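Local coordinates for protein endo-1,3-beta-glucanase, family GH16 (Zobellia galactanivorans, PDB 4CRQ) that probably hydrolyses internal beta-1,3-glucosidic bonds of laminarin, and is seen here as the catalytic module of a modular family 16 glycoside hydrolase, at residues S143-S151 against V172-V180. The protein carries 1 engineered substitution. Residues are numbered along the deposited sequence; the frame is centred on the assembly and turned at random.
Sequences SYGDDVGVS and VDGQQFNEV
One water grips two backbone carbonyls across this contact, donating to D147 O at 3.0 Å and to F177 O at 2.9 Å. The contact exemplifies how the two sheets of a beta-sandwich, here the jelly-roll fold of family 16 glycoside hydrolases, meet at their edges: strands 143-149 and 175-180 run antiparallel, axes 6.2 Å apart, yet no direct hydrogen bond joins them, and side chains carry the contact. V148 lies across F177 at about a right angle; its CG1 sits over one ring face, a CH-pi contact 3.7 Å from the centroid and 15° off the normal. The ring comes beneath that methyl because F177 CG is tucked between backbone N and carbonyl carbon (chi1 70°), while its edge meets D146 O, in plane, at CE2. An alanine in place of F177 would probably leave V148 CG1 without its aromatic floor and open a gap beside D146 O. V148 CG1 also packs on V172 CG2 at 3.6 Å, next to the type I' turn V172-Q175 that links strands 167-172 and 175-181. Farther along, N178 turns its amide nearly coplanar with the Y144 ring, 8° between planes, and its ND2 donates a weak hydrogen bond to G130 O in strand 127-135, the neighbour of strand 143-149. N178 OD1 lies at the ring edge, near its plane, 3.5 Å from Y144 CE1, and Y144 CD1 lies against V180 CG1.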
loop_
_atom_site.group_PDB
_atom_site.type_symbol
_atom_site.label_atom_id
_atom_site.label_comp_id
_atom_site.label_asym_id
_atom_site.label_seq_id
_atom_site.Cartn_x
_atom_site.Cartn_y
_atom_site.Cartn_z
ATOM N N SER A 143 -4.618 -1.908 15.830
ATOM C CA SER A 143 -3.530 -2.065 14.859
ATOM C C SER A 143 -2.462 -2.997 15.429
ATOM O O SER A 143 -2.314 -3.104 16.628
ATOM C CB SER A 143 -2.953 -0.718 14.406
ATOM O OG SER A 143 -2.105 -0.135 15.365
ATOM N N TYR A 144 -1.740 -3.666 14.527
ATOM C CA TYR A 144 -0.686 -4.613 14.862
ATOM C C TYR A 144 0.324 -4.587 13.732
ATOM O O TYR A 144 -0.022 -4.883 12.588
ATOM C CB TYR A 144 -1.232 -6.036 15.051
ATOM C CG TYR A 144 -0.213 -6.943 15.681
ATOM C CD1 TYR A 144 0.812 -7.541 14.914
ATOM C CD2 TYR A 144 -0.249 -7.205 17.066
ATOM C CE1 TYR A 144 1.760 -8.374 15.508
ATOM C CE2 TYR A 144 0.704 -8.039 17.653
ATOM C CZ TYR A 144 1.698 -8.610 16.837
ATOM O OH TYR A 144 2.633 -9.435 17.413
ATOM N N GLY A 145 1.563 -4.240 14.048
ATOM C CA GLY A 145 2.584 -4.152 13.011
ATOM C C GLY A 145 3.980 -4.445 13.498
ATOM O O GLY A 145 4.230 -4.548 14.719
ATOM N N ASP A 146 4.892 -4.578 12.538
ATOM C CA ASP A 146 6.314 -4.745 12.836
ATOM C C ASP A 146 7.116 -4.196 11.636
ATOM O O ASP A 146 6.539 -3.813 10.586
ATOM C CB ASP A 146 6.635 -6.228 13.179
ATOM C CG ASP A 146 7.765 -6.383 14.172
ATOM O OD1 ASP A 146 8.648 -5.508 14.226
ATOM O OD2 ASP A 146 7.778 -7.393 14.915
ATOM N N ASP A 147 8.432 -4.158 11.776
ATOM C CA ASP A 147 9.282 -3.660 10.694
ATOM C C ASP A 147 10.474 -4.561 10.498
ATOM O O ASP A 147 10.730 -5.447 11.314
ATOM C CB ASP A 147 9.684 -2.171 10.901
ATOM C CG ASP A 147 10.331 -1.869 12.265
ATOM O OD1 ASP A 147 10.793 -2.776 12.979
ATOM O OD2 ASP A 147 10.383 -0.672 12.623
ATOM N N VAL A 148 11.195 -4.341 9.407
ATOM C CA VAL A 148 12.382 -5.115 9.082
ATOM C C VAL A 148 13.386 -4.173 8.432
ATOM O O VAL A 148 13.000 -3.275 7.660
ATOM C CB VAL A 148 12.058 -6.343 8.159
ATOM C CG1 VAL A 148 11.448 -5.951 6.794
ATOM C CG2 VAL A 148 13.287 -7.244 7.983
ATOM N N GLY A 149 14.667 -4.375 8.725
ATOM C CA GLY A 149 15.723 -3.577 8.103
ATOM C C GLY A 149 15.820 -3.898 6.613
ATOM O O GLY A 149 15.766 -5.065 6.225
ATOM N N VAL A 150 15.942 -2.861 5.787
ATOM C CA VAL A 150 16.135 -3.002 4.338
ATOM C C VAL A 150 17.326 -2.075 4.046
ATOM O O VAL A 150 17.146 -0.842 4.109
ATOM C CB VAL A 150 14.855 -2.643 3.529
ATOM C CG1 VAL A 150 15.113 -2.711 2.019
ATOM C CG2 VAL A 150 13.672 -3.535 3.915
ATOM N N SER A 151 18.510 -2.638 3.722
ATOM C CA SER A 151 19.768 -1.870 3.520
ATOM C C SER A 151 19.695 -0.737 2.479
ATOM O O SER A 151 20.144 0.407 2.730
ATOM C CB SER A 151 20.942 -2.808 3.155
ATOM O OG SER A 151 21.068 -3.915 4.036
ATOM N N VAL A 172 9.939 -9.670 3.276
ATOM C CA VAL A 172 10.695 -8.809 2.367
ATOM C C VAL A 172 11.730 -9.767 1.844
ATOM O O VAL A 172 12.439 -10.399 2.657
ATOM C CB VAL A 172 11.339 -7.548 2.997
ATOM C CG1 VAL A 172 12.258 -6.847 1.974
ATOM C CG2 VAL A 172 10.263 -6.600 3.488
ATOM N N ASP A 173 11.788 -9.898 0.506
ATOM C CA ASP A 173 12.741 -10.799 -0.150
ATOM C C ASP A 173 12.681 -12.216 0.462
ATOM O O ASP A 173 13.719 -12.900 0.610
ATOM C CB ASP A 173 14.165 -10.204 -0.051
ATOM C CG ASP A 173 14.372 -8.965 -0.933
ATOM O OD1 ASP A 173 13.676 -8.802 -1.972
ATOM O OD2 ASP A 173 15.257 -8.155 -0.577
ATOM N N GLY A 174 11.475 -12.668 0.827
ATOM C CA GLY A 174 11.290 -13.991 1.416
ATOM C C GLY A 174 11.584 -14.143 2.886
ATOM O O GLY A 174 11.397 -15.239 3.420
ATOM N N GLN A 175 12.024 -13.074 3.545
ATOM C CA GLN A 175 12.343 -13.127 4.964
ATOM C C GLN A 175 11.116 -12.697 5.759
ATOM O O GLN A 175 10.668 -11.550 5.624
ATOM C CB GLN A 175 13.549 -12.239 5.283
ATOM C CG GLN A 175 13.875 -12.131 6.767
ATOM C CD GLN A 175 15.111 -11.303 7.019
ATOM O OE1 GLN A 175 16.167 -11.544 6.425
ATOM N NE2 GLN A 175 14.996 -10.324 7.901
ATOM N N GLN A 176 10.587 -13.605 6.579
ATOM C CA GLN A 176 9.424 -13.288 7.385
ATOM C C GLN A 176 9.799 -12.312 8.507
ATOM O O GLN A 176 10.841 -12.495 9.139
ATOM C CB GLN A 176 8.794 -14.578 7.923
ATOM C CG GLN A 176 7.464 -14.380 8.611
ATOM C CD GLN A 176 6.844 -15.675 9.092
ATOM O OE1 GLN A 176 6.938 -16.715 8.434
ATOM N NE2 GLN A 176 6.190 -15.613 10.245
ATOM N N PHE A 177 8.965 -11.293 8.742
ATOM C CA PHE A 177 9.238 -10.316 9.806
ATOM C C PHE A 177 8.023 -9.970 10.658
ATOM O O PHE A 177 8.149 -9.203 11.626
ATOM C CB PHE A 177 9.888 -9.047 9.219
ATOM C CG PHE A 177 8.970 -8.198 8.382
ATOM C CD1 PHE A 177 8.817 -8.439 6.987
ATOM C CD2 PHE A 177 8.259 -7.122 8.970
ATOM C CE1 PHE A 177 7.964 -7.629 6.218
ATOM C CE2 PHE A 177 7.406 -6.316 8.202
ATOM C CZ PHE A 177 7.264 -6.572 6.822
ATOM N N ASN A 178 6.860 -10.520 10.292
ATOM C CA ASN A 178 5.641 -10.302 11.049
ATOM C C ASN A 178 4.640 -11.399 10.765
ATOM O O ASN A 178 4.607 -11.932 9.645
ATOM C CB ASN A 178 5.052 -8.908 10.738
ATOM C CG ASN A 178 4.131 -8.379 11.830
ATOM O OD1 ASN A 178 4.184 -8.803 12.995
ATOM N ND2 ASN A 178 3.280 -7.421 11.457
ATOM N N GLU A 179 3.854 -11.726 11.793
ATOM C CA GLU A 179 2.786 -12.705 11.702
ATOM C C GLU A 179 1.693 -12.277 12.672
ATOM O O GLU A 179 1.997 -11.802 13.784
ATOM C CB GLU A 179 3.292 -14.133 12.013
ATOM C CG GLU A 179 2.284 -15.247 11.719
ATOM C CD GLU A 179 2.826 -16.658 11.919
ATOM O OE1 GLU A 179 4.060 -16.846 11.982
ATOM O OE2 GLU A 179 1.998 -17.591 12.014
ATOM N N VAL A 180 0.451 -12.444 12.237
ATOM C CA VAL A 180 -0.734 -12.217 13.064
ATOM C C VAL A 180 -1.622 -13.452 12.928
ATOM O O VAL A 180 -1.785 -14.012 11.836
ATOM C CB VAL A 180 -1.555 -10.923 12.755
ATOM C CG1 VAL A 180 -0.784 -9.695 13.148
ATOM C CG2 VAL A 180 -2.010 -10.824 11.299
HETATM O O HOH W 1 10.430 -7.948 12.912
#